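Local coordinates for penaeus monodon metallodensovirus major capsid protein (PDB 6WH7) that builds the sixty-subunit icosahedral capsid of a penaeid shrimp densovirus, and as a parvoviral coat protein probably encloses the viral genome, at residues S160-Q165 and G270-F275; T78-I83 and I199-I204; Q165-V170 and T203-N208; P84-R89 and N342-G347. All coordinates share one frame; numbering follows the deposited sequence.

Contact 1. Residues S160-Q165 and G270-F275; sequences SIDDQQ and GHYLSF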
loop_
_atom_site.group_PDB
_atom_site.type_symbol
_atom_site.label_atom_id
_atom_site.label_comp_id
_atom_site.label_asym_id
_atom_site.label_seq_id
_atom_site.Cartn_x
_atom_site.Cartn_y
_atom_site.Cartn_z
ATOM N N SER A 160 -59.945 -37.845 61.882
ATOM C CA SER A 160 -60.884 -37.812 60.779
ATOM C C SER A 160 -61.427 -36.404 60.617
ATOM O O SER A 160 -61.852 -35.784 61.593
ATOM C CB SER A 160 -62.026 -38.791 61.019
ATOM O OG SER A 160 -61.545 -40.116 61.089
ATOM N N ILE A 161 -61.396 -35.902 59.393
ATOM C CA ILE A 161 -62.054 -34.660 59.026
ATOM C C ILE A 161 -63.241 -35.024 58.158
ATOM O O ILE A 161 -63.083 -35.720 57.151
ATOM C CB ILE A 161 -61.108 -33.713 58.276
ATOM C CG1 ILE A 161 -59.943 -33.303 59.162
ATOM C CG2 ILE A 161 -61.853 -32.497 57.824
ATOM C CD1 ILE A 161 -58.906 -32.531 58.433
ATOM N N ASP A 162 -64.422 -34.557 58.526
ATOM C CA ASP A 162 -65.618 -34.921 57.787
ATOM C C ASP A 162 -65.939 -33.754 56.867
ATOM O O ASP A 162 -66.633 -32.813 57.251
ATOM C CB ASP A 162 -66.753 -35.208 58.759
ATOM C CG ASP A 162 -67.948 -35.806 58.092
ATOM O OD1 ASP A 162 -67.862 -36.119 56.891
ATOM O OD2 ASP A 162 -68.976 -35.964 58.773
ATOM N N ASP A 163 -65.490 -33.865 55.622
ATOM C CA ASP A 163 -65.662 -32.850 54.595
ATOM C C ASP A 163 -66.990 -32.982 53.880
ATOM O O ASP A 163 -67.648 -31.980 53.590
ATOM C CB ASP A 163 -64.518 -32.939 53.594
ATOM C CG ASP A 163 -63.215 -32.456 54.168
ATOM O OD1 ASP A 163 -63.258 -31.687 55.146
ATOM O OD2 ASP A 163 -62.148 -32.857 53.661
ATOM N N GLN A 164 -67.379 -34.214 53.569
ATOM C CA GLN A 164 -68.661 -34.479 52.947
ATOM C C GLN A 164 -69.812 -34.365 53.927
ATOM O O GLN A 164 -70.967 -34.455 53.505
ATOM C CB GLN A 164 -68.635 -35.861 52.313
ATOM C CG GLN A 164 -67.639 -35.979 51.182
ATOM C CD GLN A 164 -68.042 -35.177 49.969
ATOM O OE1 GLN A 164 -67.593 -34.054 49.775
ATOM N NE2 GLN A 164 -68.881 -35.763 49.132
ATOM N N GLN A 165 -69.523 -34.161 55.208
ATOM C CA GLN A 165 -70.533 -34.028 56.252
ATOM C C GLN A 165 -71.426 -35.266 56.313
ATOM O O GLN A 165 -72.646 -35.205 56.159
ATOM C CB GLN A 165 -71.354 -32.751 56.069
ATOM C CG GLN A 165 -72.297 -32.455 57.213
ATOM C CD GLN A 165 -72.970 -31.131 57.063
ATOM O OE1 GLN A 165 -72.634 -30.365 56.177
ATOM N NE2 GLN A 165 -73.934 -30.850 57.916
ATOM N N GLY A 270 -66.210 -31.400 60.544
ATOM C CA GLY A 270 -66.118 -32.096 61.811
ATOM C C GLY A 270 -64.782 -32.773 61.942
ATOM O O GLY A 270 -64.344 -33.486 61.035
ATOM N N HIS A 271 -64.107 -32.535 63.054
ATOM C CA HIS A 271 -62.878 -33.245 63.352
ATOM C C HIS A 271 -63.146 -34.281 64.425
ATOM O O HIS A 271 -63.860 -34.021 65.394
ATOM C CB HIS A 271 -61.750 -32.313 63.774
ATOM C CG HIS A 271 -61.236 -31.460 62.661
ATOM N ND1 HIS A 271 -60.213 -30.557 62.832
ATOM C CD2 HIS A 271 -61.623 -31.350 61.372
ATOM C CE1 HIS A 271 -59.969 -29.951 61.687
ATOM N NE2 HIS A 271 -60.817 -30.408 60.786
ATOM N N TYR A 272 -62.579 -35.458 64.227
ATOM C CA TYR A 272 -62.947 -36.648 64.964
ATOM C C TYR A 272 -61.695 -37.454 65.235
ATOM O O TYR A 272 -60.828 -37.573 64.368
ATOM C CB TYR A 272 -63.937 -37.481 64.161
ATOM C CG TYR A 272 -65.241 -36.789 63.887
ATOM C CD1 TYR A 272 -66.084 -36.415 64.913
ATOM C CD2 TYR A 272 -65.582 -36.426 62.603
ATOM C CE1 TYR A 272 -67.262 -35.775 64.655
ATOM C CE2 TYR A 272 -66.747 -35.778 62.340
ATOM C CZ TYR A 272 -67.583 -35.454 63.366
ATOM O OH TYR A 272 -68.752 -34.801 63.086
ATOM N N LEU A 273 -61.600 -37.995 66.438
ATOM C CA LEU A 273 -60.537 -38.914 66.793
ATOM C C LEU A 273 -61.129 -40.293 67.001
ATOM O O LEU A 273 -62.215 -40.436 67.565
ATOM C CB LEU A 273 -59.793 -38.454 68.041
ATOM C CG LEU A 273 -59.016 -37.168 67.809
ATOM C CD1 LEU A 273 -58.374 -36.690 69.075
ATOM C CD2 LEU A 273 -57.984 -37.377 66.738
ATOM N N SER A 274 -60.414 -41.307 66.537
ATOM C CA SER A 274 -60.937 -42.659 66.539
ATOM C C SER A 274 -59.764 -43.618 66.554
ATOM O O SER A 274 -58.638 -43.252 66.220
ATOM C CB SER A 274 -61.832 -42.899 65.323
ATOM O OG SER A 274 -62.357 -44.206 65.321
ATOM N N PHE A 275 -60.039 -44.848 66.955
ATOM C CA PHE A 275 -59.002 -45.852 66.895
ATOM C C PHE A 275 -59.412 -46.960 65.942
ATOM O O PHE A 275 -60.603 -47.226 65.771
ATOM C CB PHE A 275 -58.708 -46.448 68.273
ATOM C CG PHE A 275 -58.149 -45.465 69.239
ATOM C CD1 PHE A 275 -56.817 -45.127 69.203
ATOM C CD2 PHE A 275 -58.953 -44.885 70.190
ATOM C CE1 PHE A 275 -56.306 -44.225 70.085
ATOM C CE2 PHE A 275 -58.438 -43.983 71.075
ATOM C CZ PHE A 275 -57.117 -43.654 71.023
#

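Contact 2. Residues T78-I83 and I199-I204; sequences TEMIVI and IIPSTI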
loop_
_atom_site.group_PDB
_atom_site.type_symbol
_atom_site.label_atom_id
_atom_site.label_comp_id
_atom_site.label_asym_id
_atom_site.label_seq_id
_atom_site.Cartn_x
_atom_site.Cartn_y
_atom_site.Cartn_z
ATOM N N THR A 78 -66.212 -48.171 67.461
ATOM C CA THR A 78 -67.448 -47.615 66.929
ATOM C C THR A 78 -67.616 -46.154 67.324
ATOM O O THR A 78 -68.050 -45.332 66.513
ATOM C CB THR A 78 -68.634 -48.441 67.416
ATOM O OG1 THR A 78 -68.491 -49.786 66.953
ATOM C CG2 THR A 78 -69.929 -47.876 66.893
ATOM N N GLU A 79 -67.288 -45.821 68.562
ATOM C CA GLU A 79 -67.383 -44.463 69.061
ATOM C C GLU A 79 -66.163 -43.641 68.652
ATOM O O GLU A 79 -65.091 -44.172 68.366
ATOM C CB GLU A 79 -67.561 -44.492 70.576
ATOM C CG GLU A 79 -66.445 -45.186 71.293
ATOM C CD GLU A 79 -66.747 -45.444 72.752
ATOM O OE1 GLU A 79 -67.707 -44.859 73.276
ATOM O OE2 GLU A 79 -66.012 -46.223 73.388
ATOM N N MET A 80 -66.348 -42.324 68.607
ATOM C CA MET A 80 -65.299 -41.406 68.190
ATOM C C MET A 80 -65.258 -40.221 69.143
ATOM O O MET A 80 -66.247 -39.893 69.795
ATOM C CB MET A 80 -65.535 -40.900 66.769
ATOM C CG MET A 80 -66.639 -39.882 66.699
ATOM S SD MET A 80 -67.308 -39.611 65.071
ATOM C CE MET A 80 -68.597 -40.828 65.096
ATOM N N ILE A 81 -64.100 -39.581 69.220
ATOM C CA ILE A 81 -63.950 -38.327 69.946
ATOM C C ILE A 81 -64.314 -37.186 69.018
ATOM O O ILE A 81 -63.826 -37.111 67.889
ATOM C CB ILE A 81 -62.521 -38.155 70.481
ATOM C CG1 ILE A 81 -62.208 -39.204 71.531
ATOM C CG2 ILE A 81 -62.346 -36.782 71.078
ATOM C CD1 ILE A 81 -63.056 -39.074 72.738
ATOM N N VAL A 82 -65.169 -36.295 69.492
ATOM C CA VAL A 82 -65.624 -35.150 68.720
ATOM C C VAL A 82 -64.771 -33.961 69.119
ATOM O O VAL A 82 -64.783 -33.548 70.282
ATOM C CB VAL A 82 -67.111 -34.876 68.969
ATOM C CG1 VAL A 82 -67.570 -33.687 68.171
ATOM C CG2 VAL A 82 -67.918 -36.102 68.636
ATOM N N ILE A 83 -64.015 -33.419 68.174
ATOM C CA ILE A 83 -63.161 -32.280 68.483
ATOM C C ILE A 83 -64.037 -31.039 68.408
ATOM O O ILE A 83 -64.442 -30.642 67.308
ATOM C CB ILE A 83 -61.977 -32.175 67.512
ATOM C CG1 ILE A 83 -61.283 -33.524 67.360
ATOM C CG2 ILE A 83 -60.990 -31.151 67.999
ATOM C CD1 ILE A 83 -60.824 -34.103 68.621
ATOM N N ILE A 199 -71.518 -47.811 62.613
ATOM C CA ILE A 199 -70.558 -47.249 61.678
ATOM C C ILE A 199 -69.183 -47.214 62.328
ATOM O O ILE A 199 -69.045 -46.885 63.512
ATOM C CB ILE A 199 -70.994 -45.835 61.260
ATOM C CG1 ILE A 199 -72.447 -45.799 60.787
ATOM C CG2 ILE A 199 -70.094 -45.308 60.183
ATOM C CD1 ILE A 199 -72.729 -46.585 59.559
ATOM N N ILE A 200 -68.154 -47.558 61.563
ATOM C CA ILE A 200 -66.774 -47.286 61.939
ATOM C C ILE A 200 -66.433 -45.884 61.433
ATOM O O ILE A 200 -66.498 -45.654 60.217
ATOM C CB ILE A 200 -65.807 -48.324 61.362
ATOM C CG1 ILE A 200 -66.137 -49.717 61.888
ATOM C CG2 ILE A 200 -64.387 -47.970 61.707
ATOM C CD1 ILE A 200 -66.016 -49.843 63.367
ATOM N N PRO A 201 -66.082 -44.944 62.310
ATOM C CA PRO A 201 -65.981 -43.543 61.873
ATOM C C PRO A 201 -64.997 -43.318 60.744
ATOM O O PRO A 201 -65.295 -42.570 59.809
ATOM C CB PRO A 201 -65.550 -42.827 63.155
ATOM C CG PRO A 201 -66.068 -43.679 64.239
ATOM C CD PRO A 201 -65.896 -45.077 63.758
ATOM N N SER A 202 -63.831 -43.955 60.802
ATOM C CA SER A 202 -62.812 -43.763 59.781
ATOM C C SER A 202 -63.288 -44.146 58.387
ATOM O O SER A 202 -62.749 -43.638 57.401
ATOM C CB SER A 202 -61.576 -44.579 60.142
ATOM O OG SER A 202 -60.600 -44.503 59.122
ATOM N N THR A 203 -64.274 -45.030 58.276
ATOM C CA THR A 203 -64.651 -45.545 56.968
ATOM C C THR A 203 -65.534 -44.580 56.193
ATOM O O THR A 203 -65.476 -44.551 54.963
ATOM C CB THR A 203 -65.355 -46.889 57.120
ATOM O OG1 THR A 203 -66.525 -46.725 57.922
ATOM C CG2 THR A 203 -64.433 -47.883 57.790
ATOM N N ILE A 204 -66.380 -43.820 56.880
ATOM C CA ILE A 204 -67.249 -42.875 56.193
ATOM C C ILE A 204 -66.548 -41.549 55.928
ATOM O O ILE A 204 -66.778 -40.914 54.895
ATOM C CB ILE A 204 -68.547 -42.694 56.988
ATOM C CG1 ILE A 204 -68.251 -42.191 58.395
ATOM C CG2 ILE A 204 -69.271 -44.002 57.048
ATOM C CD1 ILE A 204 -69.479 -41.793 59.157
#

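Contact 3. Residues Q165-V170 and T203-N208; sequences QCLSKV and TIFNKN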
loop_
_atom_site.group_PDB
_atom_site.type_symbol
_atom_site.label_atom_id
_atom_site.label_comp_id
_atom_site.label_asym_id
_atom_site.label_seq_id
_atom_site.Cartn_x
_atom_site.Cartn_y
_atom_site.Cartn_z
ATOM N N GLN A 165 -69.523 -34.161 55.208
ATOM C CA GLN A 165 -70.533 -34.028 56.252
ATOM C C GLN A 165 -71.426 -35.266 56.313
ATOM O O GLN A 165 -72.646 -35.205 56.159
ATOM C CB GLN A 165 -71.354 -32.751 56.069
ATOM C CG GLN A 165 -72.297 -32.455 57.213
ATOM C CD GLN A 165 -72.970 -31.131 57.063
ATOM O OE1 GLN A 165 -72.634 -30.365 56.177
ATOM N NE2 GLN A 165 -73.934 -30.850 57.916
ATOM N N CYS A 166 -70.782 -36.415 56.502
ATOM C CA CYS A 166 -71.526 -37.610 56.871
ATOM C C CYS A 166 -72.352 -37.356 58.121
ATOM O O CYS A 166 -73.509 -37.777 58.212
ATOM C CB CYS A 166 -70.568 -38.775 57.099
ATOM S SG CYS A 166 -69.604 -39.246 55.668
ATOM N N LEU A 167 -71.775 -36.657 59.088
ATOM C CA LEU A 167 -72.427 -36.327 60.346
ATOM C C LEU A 167 -72.711 -34.835 60.349
ATOM O O LEU A 167 -71.787 -34.022 60.425
ATOM C CB LEU A 167 -71.551 -36.724 61.529
ATOM C CG LEU A 167 -71.637 -38.158 62.036
ATOM C CD1 LEU A 167 -71.225 -39.138 60.976
ATOM C CD2 LEU A 167 -70.740 -38.305 63.243
ATOM N N SER A 168 -73.984 -34.479 60.249
ATOM C CA SER A 168 -74.373 -33.077 60.303
ATOM C C SER A 168 -74.369 -32.567 61.733
ATOM O O SER A 168 -73.832 -31.495 62.023
ATOM C CB SER A 168 -75.754 -32.906 59.685
ATOM O OG SER A 168 -76.200 -31.573 59.805
ATOM N N LYS A 169 -74.972 -33.327 62.630
ATOM C CA LYS A 169 -75.105 -32.980 64.028
ATOM C C LYS A 169 -74.717 -34.201 64.836
ATOM O O LYS A 169 -75.030 -35.330 64.454
ATOM C CB LYS A 169 -76.527 -32.548 64.347
ATOM C CG LYS A 169 -76.734 -32.101 65.754
ATOM C CD LYS A 169 -78.186 -31.819 66.005
ATOM C CE LYS A 169 -78.651 -30.592 65.270
ATOM N NZ LYS A 169 -80.079 -30.317 65.561
ATOM N N VAL A 170 -74.026 -33.976 65.942
ATOM C CA VAL A 170 -73.369 -35.043 66.678
ATOM C C VAL A 170 -73.818 -34.983 68.125
ATOM O O VAL A 170 -73.746 -33.927 68.756
ATOM C CB VAL A 170 -71.840 -34.926 66.572
ATOM C CG1 VAL A 170 -71.202 -35.965 67.392
ATOM C CG2 VAL A 170 -71.407 -35.070 65.137
ATOM N N THR A 203 -64.274 -45.030 58.276
ATOM C CA THR A 203 -64.651 -45.545 56.968
ATOM C C THR A 203 -65.534 -44.580 56.193
ATOM O O THR A 203 -65.476 -44.551 54.963
ATOM C CB THR A 203 -65.355 -46.889 57.120
ATOM O OG1 THR A 203 -66.525 -46.725 57.922
ATOM C CG2 THR A 203 -64.433 -47.883 57.790
ATOM N N ILE A 204 -66.380 -43.820 56.880
ATOM C CA ILE A 204 -67.249 -42.875 56.193
ATOM C C ILE A 204 -66.548 -41.549 55.928
ATOM O O ILE A 204 -66.778 -40.914 54.895
ATOM C CB ILE A 204 -68.547 -42.694 56.988
ATOM C CG1 ILE A 204 -68.251 -42.191 58.395
ATOM C CG2 ILE A 204 -69.271 -44.002 57.048
ATOM C CD1 ILE A 204 -69.479 -41.793 59.157
ATOM N N PHE A 205 -65.691 -41.107 56.839
ATOM C CA PHE A 205 -65.149 -39.758 56.765
ATOM C C PHE A 205 -64.142 -39.631 55.633
ATOM O O PHE A 205 -63.352 -40.540 55.375
ATOM C CB PHE A 205 -64.519 -39.381 58.099
ATOM C CG PHE A 205 -65.514 -39.247 59.207
ATOM C CD1 PHE A 205 -66.799 -38.847 58.942
ATOM C CD2 PHE A 205 -65.188 -39.591 60.498
ATOM C CE1 PHE A 205 -67.720 -38.741 59.949
ATOM C CE2 PHE A 205 -66.108 -39.496 61.506
ATOM C CZ PHE A 205 -67.373 -39.068 61.232
ATOM N N ASN A 206 -64.203 -38.500 54.937
ATOM C CA ASN A 206 -63.346 -38.231 53.794
ATOM C C ASN A 206 -61.871 -38.297 54.143
ATOM O O ASN A 206 -61.167 -39.214 53.718
ATOM C CB ASN A 206 -63.664 -36.859 53.210
ATOM C CG ASN A 206 -62.886 -36.577 51.959
ATOM O OD1 ASN A 206 -62.619 -37.470 51.167
ATOM N ND2 ASN A 206 -62.468 -35.339 51.799
ATOM N N LYS A 207 -61.393 -37.321 54.904
ATOM C CA LYS A 207 -59.983 -37.235 55.251
ATOM C C LYS A 207 -59.762 -37.951 56.570
ATOM O O LYS A 207 -60.328 -37.562 57.593
ATOM C CB LYS A 207 -59.528 -35.783 55.350
ATOM C CG LYS A 207 -59.586 -35.039 54.044
ATOM C CD LYS A 207 -59.065 -33.630 54.192
ATOM C CE LYS A 207 -57.567 -33.632 54.399
ATOM N NZ LYS A 207 -56.856 -34.130 53.194
ATOM N N ASN A 208 -58.956 -39.000 56.541
ATOM C CA ASN A 208 -58.626 -39.770 57.730
ATOM C C ASN A 208 -57.116 -39.885 57.779
ATOM O O ASN A 208 -56.521 -40.525 56.913
ATOM C CB ASN A 208 -59.264 -41.151 57.685
ATOM C CG ASN A 208 -60.755 -41.094 57.678
ATOM O OD1 ASN A 208 -61.383 -40.879 58.705
ATOM N ND2 ASN A 208 -61.341 -41.289 56.514
#

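Contact 4. Residues P84-R89 and N342-G347; sequences PWNVMR and NNIQFG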
loop_
_atom_site.group_PDB
_atom_site.type_symbol
_atom_site.label_atom_id
_atom_site.label_comp_id
_atom_site.label_asym_id
_atom_site.label_seq_id
_atom_site.Cartn_x
_atom_site.Cartn_y
_atom_site.Cartn_z
ATOM N N PRO A 84 -64.341 -30.387 69.515
ATOM C CA PRO A 84 -65.204 -29.202 69.483
ATOM C C PRO A 84 -64.445 -27.983 68.977
ATOM O O PRO A 84 -64.461 -26.919 69.592
ATOM C CB PRO A 84 -65.620 -29.048 70.945
ATOM C CG PRO A 84 -64.476 -29.569 71.685
ATOM C CD PRO A 84 -63.876 -30.671 70.879
ATOM N N TRP A 85 -63.778 -28.140 67.845
ATOM C CA TRP A 85 -62.869 -27.122 67.357
ATOM C C TRP A 85 -63.606 -26.039 66.603
ATOM O O TRP A 85 -62.978 -25.087 66.141
ATOM C CB TRP A 85 -61.823 -27.764 66.454
ATOM C CG TRP A 85 -62.309 -28.002 65.072
ATOM C CD1 TRP A 85 -63.279 -28.862 64.679
ATOM C CD2 TRP A 85 -61.765 -27.439 63.879
ATOM N NE1 TRP A 85 -63.432 -28.811 63.318
ATOM C CE2 TRP A 85 -62.498 -27.952 62.805
ATOM C CE3 TRP A 85 -60.741 -26.526 63.618
ATOM C CZ2 TRP A 85 -62.238 -27.589 61.496
ATOM C CZ3 TRP A 85 -60.486 -26.172 62.324
ATOM C CH2 TRP A 85 -61.232 -26.699 61.274
ATOM N N ASN A 86 -64.913 -26.182 66.436
ATOM C CA ASN A 86 -65.735 -25.142 65.854
ATOM C C ASN A 86 -66.393 -24.259 66.897
ATOM O O ASN A 86 -67.170 -23.377 66.538
ATOM C CB ASN A 86 -66.780 -25.739 64.909
ATOM C CG ASN A 86 -67.661 -26.752 65.571
ATOM O OD1 ASN A 86 -67.329 -27.294 66.616
ATOM N ND2 ASN A 86 -68.809 -27.009 64.967
ATOM N N VAL A 87 -66.082 -24.458 68.167
ATOM C CA VAL A 87 -66.658 -23.688 69.255
ATOM C C VAL A 87 -65.658 -22.616 69.663
ATOM O O VAL A 87 -64.468 -22.901 69.821
ATOM C CB VAL A 87 -67.008 -24.601 70.439
ATOM C CG1 VAL A 87 -67.633 -23.815 71.558
ATOM C CG2 VAL A 87 -67.907 -25.712 69.981
ATOM N N MET A 88 -66.135 -21.379 69.814
ATOM C CA MET A 88 -65.269 -20.304 70.288
ATOM C C MET A 88 -64.689 -20.628 71.652
ATOM O O MET A 88 -63.514 -20.365 71.915
ATOM C CB MET A 88 -66.043 -18.989 70.346
ATOM C CG MET A 88 -66.369 -18.372 69.017
ATOM S SD MET A 88 -64.916 -17.807 68.138
ATOM C CE MET A 88 -64.413 -16.465 69.201
ATOM N N ARG A 89 -65.501 -21.207 72.531
ATOM C CA ARG A 89 -65.074 -21.518 73.887
ATOM C C ARG A 89 -63.894 -22.473 73.919
ATOM O O ARG A 89 -63.174 -22.528 74.918
ATOM C CB ARG A 89 -66.253 -22.110 74.638
ATOM C CG ARG A 89 -66.022 -22.340 76.081
ATOM C CD ARG A 89 -67.230 -22.970 76.673
ATOM N NE ARG A 89 -68.388 -22.091 76.611
ATOM C CZ ARG A 89 -68.695 -21.216 77.556
ATOM N NH1 ARG A 89 -67.937 -21.124 78.636
ATOM N NH2 ARG A 89 -69.762 -20.448 77.433
ATOM N N ASN A 342 -75.512 -30.254 74.347
ATOM C CA ASN A 342 -76.540 -31.175 73.881
ATOM C C ASN A 342 -76.116 -31.872 72.601
ATOM O O ASN A 342 -76.275 -33.088 72.462
ATOM C CB ASN A 342 -77.845 -30.420 73.667
ATOM C CG ASN A 342 -78.451 -29.960 74.953
ATOM O OD1 ASN A 342 -78.202 -30.545 76.002
ATOM N ND2 ASN A 342 -79.233 -28.897 74.895
ATOM N N ASN A 343 -75.590 -31.112 71.653
ATOM C CA ASN A 343 -75.101 -31.661 70.403
ATOM C C ASN A 343 -74.115 -30.669 69.819
ATOM O O ASN A 343 -74.080 -29.503 70.213
ATOM C CB ASN A 343 -76.254 -31.967 69.439
ATOM C CG ASN A 343 -77.097 -30.752 69.116
ATOM O OD1 ASN A 343 -76.590 -29.657 68.903
ATOM N ND2 ASN A 343 -78.406 -30.936 69.126
ATOM N N ILE A 344 -73.301 -31.147 68.888
ATOM C CA ILE A 344 -72.365 -30.300 68.170
ATOM C C ILE A 344 -72.687 -30.397 66.691
ATOM O O ILE A 344 -72.720 -31.493 66.124
ATOM C CB ILE A 344 -70.904 -30.680 68.448
ATOM C CG1 ILE A 344 -70.548 -30.370 69.898
ATOM C CG2 ILE A 344 -69.984 -29.915 67.541
ATOM C CD1 ILE A 344 -69.200 -30.881 70.313
ATOM N N GLN A 345 -72.942 -29.253 66.081
ATOM C CA GLN A 345 -73.160 -29.113 64.654
ATOM C C GLN A 345 -71.843 -28.742 63.997
ATOM O O GLN A 345 -71.029 -28.032 64.583
ATOM C CB GLN A 345 -74.194 -28.029 64.393
ATOM C CG GLN A 345 -75.536 -28.333 64.976
ATOM C CD GLN A 345 -76.444 -27.140 64.942
ATOM O OE1 GLN A 345 -75.985 -26.001 64.939
ATOM N NE2 GLN A 345 -77.745 -27.387 64.914
ATOM N N PHE A 346 -71.618 -29.234 62.781
ATOM C CA PHE A 346 -70.375 -28.908 62.089
ATOM C C PHE A 346 -70.600 -28.116 60.808
ATOM O O PHE A 346 -70.254 -26.934 60.778
ATOM C CB PHE A 346 -69.539 -30.161 61.863
ATOM C CG PHE A 346 -68.913 -30.664 63.117
ATOM C CD1 PHE A 346 -67.846 -29.990 63.672
ATOM C CD2 PHE A 346 -69.378 -31.794 63.742
ATOM C CE1 PHE A 346 -67.263 -30.431 64.820
ATOM C CE2 PHE A 346 -68.790 -32.238 64.893
ATOM C CZ PHE A 346 -67.731 -31.556 65.428
ATOM N N GLY A 347 -71.142 -28.699 59.754
ATOM C CA GLY A 347 -71.399 -27.889 58.593
ATOM C C GLY A 347 -70.142 -27.379 57.917
ATOM O O GLY A 347 -69.841 -26.188 57.959
#

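Contact 1. Residues S160-Q165 and G270-F275
The aromatic rings of Y272 and H271 stand on opposite faces of the CHEF sheet of the viral jelly roll, and each meets one side chain of 160-162. The Y272 ring receives D162 at its edge, where CB lies in the ring plane, 3.6 Å from CE2; F205 stacks on this ring. H271 lies side by side with I161, both side chains pointing the same way. I161 CG1 reaches the imidazole obliquely and sits 3.4 Å from CD2, with NE2 just as near. The same imidazole stacks against W85, while its ND1 is hydrogen-bonded to the hydroxyl of Y126. Strands 157-162 (E) and 270-274 (H) are antiparallel neighbours, and the N-to-C directions of 160-162 and 270-274 differ by 151°. S160 and Y272 form a hydrogen-bonded pair, I161 and H271 a non-hydrogen-bonded one, and D162 and G270 again a hydrogen-bonded one. S160 and Y272 also bring their side chains together, CB to CB at 3.9 Å. Past D162 the chain leaves the strand, and in this loop Q164 packs on I53 of a neighbouring subunit. Of the three backbone bonds, the one from S160 N to Y272 O is nearly straight, 2.7 Å long with 173° at the hydrogen, whereas Y272 N reaches S160 O at only 134°.

Contact 2. Residues T78-I83 and I199-I204
M80 and P201 carry the apolar part of this contact, the methionine reaching from strand 79-83 to the proline that begins the short helix 201-204. M80 CB starts 3.8 Å from P201 CG. The side chain then passes through CG to SD, which lies 4.1 Å from P201 CB and also has the rings of Y272 and F205 as neighbours. The bend at chi3 (90°) turns CE back to the proline, where it lies 3.9 Å from P201 CG, so both ends of the methionine side chain touch the same pyrrolidine ring. Beside M80, the backbone of T78 closes on the proline as well: T78 O is 3.4 Å from P201 CG. The T78 methyl, CG2, meets the carbonyl oxygen of I199 at 3.6 Å. Just before the proline in the chain, I200 O accepts both T203 N and T203 OG1, a double grip that ties the first turn of this short helix to the residue preceding it. The helix also meets other copies of the protein: S202 O takes a hydrogen bond from R67 of one neighbouring subunit, and I204 packs on L318 of another. Strand 79-83 is strand C of the CHEF sheet, and the helix belongs to the connection between strands E and F, so the contact lays an inter-strand loop against its own sheet, within the parvoviral jelly roll.

Contact 3. Residues Q165-V170 and T203-N208
Apolar packing between C166 and L167 on one side and I204 and F205 on the other makes up most of this contact. L167 CD1 lies in the angle between its two partners, 3.7 Å from I204 CD1 and equally close to F205 CE1, and the leucine crosses each of them at about a right angle. C166 CB adds to the cluster at 3.8 Å from I204 CD1. The F205 ring is gripped in two ways: I204 CG1 rests over one face, 3.7 Å above the plane and offset toward the rim, while L167 CD2 comes in at the edge, in the plane and near CZ. That placement of the isoleucine follows from its chi1 of 59°, which holds CG1 between the backbone N and the carbonyl carbon. Polar approach is limited to the thiol, with C166 SG 3.4 Å from I204 O. The backbone at C166 and L167 is held by D162, whose OD1 accepts C166 N and OD2 accepts L167 N. The nearby N206 is bonded by its OD1 to the backbone N of Y52 of a neighbouring subunit, which places the contact close to a subunit interface. The touching residues lie in connections, C166 and L167 just after strand E, I204 and F205 between helix 201-204 and strand F. Their packing forms an apolar cluster on the CHEF face that carries Y272, the face turned away from the BIDG sheet of the jelly roll.

Contact 4. Residues P84-R89 and N342-G347
A chi1 of 57° sets N86 CG between the backbone N and the carbonyl carbon, on the side of 344-346, and a chi2 of -19° turns the amide. The side chains of N86 and F346 cross at about a right angle, yet the amide and phenyl planes are only 15° apart. N86 ND2 comes to 3.4 Å from F346 CD1, and OD1 to 3.6 Å from CE1. I344 CG2 lies over one face of the same ring, toward its rim, and is 3.8 Å from N86 OD1. Apolar contact continues on the flank, P84 CB meeting I344 CD1 at 4.1 Å. N86 belongs to a type I beta turn, P84 to V87, and the indole NE1 of W85 within it is bonded to A269 O. Chemically, one buried amide combines packing on a ring and a methyl with a probable side-chain-to-backbone bond, N86 ND2 to Q345 O, whose very short length is doubtful; together they join the turn after strand 79-83 to the end of strand 340-345.

All four contacts are largely buried, but their surroundings differ. The centre of contact 4 lies about 6 Å from the centre of the chain, nearer than the others, and no other chain touches its segments; contacts 1, 2 and 3 lie further out and reach a neighbouring subunit, contacts 2 and 3 another one as well. Contact 1 is held by backbone hydrogen bonds inside the CHEF sheet, whereas contacts 2 and 3 pack side chains, sharing helix 201-204 through T203 and I204. Contact 2 joins contact 1 through backbone pairing of strands 79-83 and 270-274. In contact 4 a side-chain amide takes part, and strand 340-345 pairs with strand 169-179, which begins within contact 3.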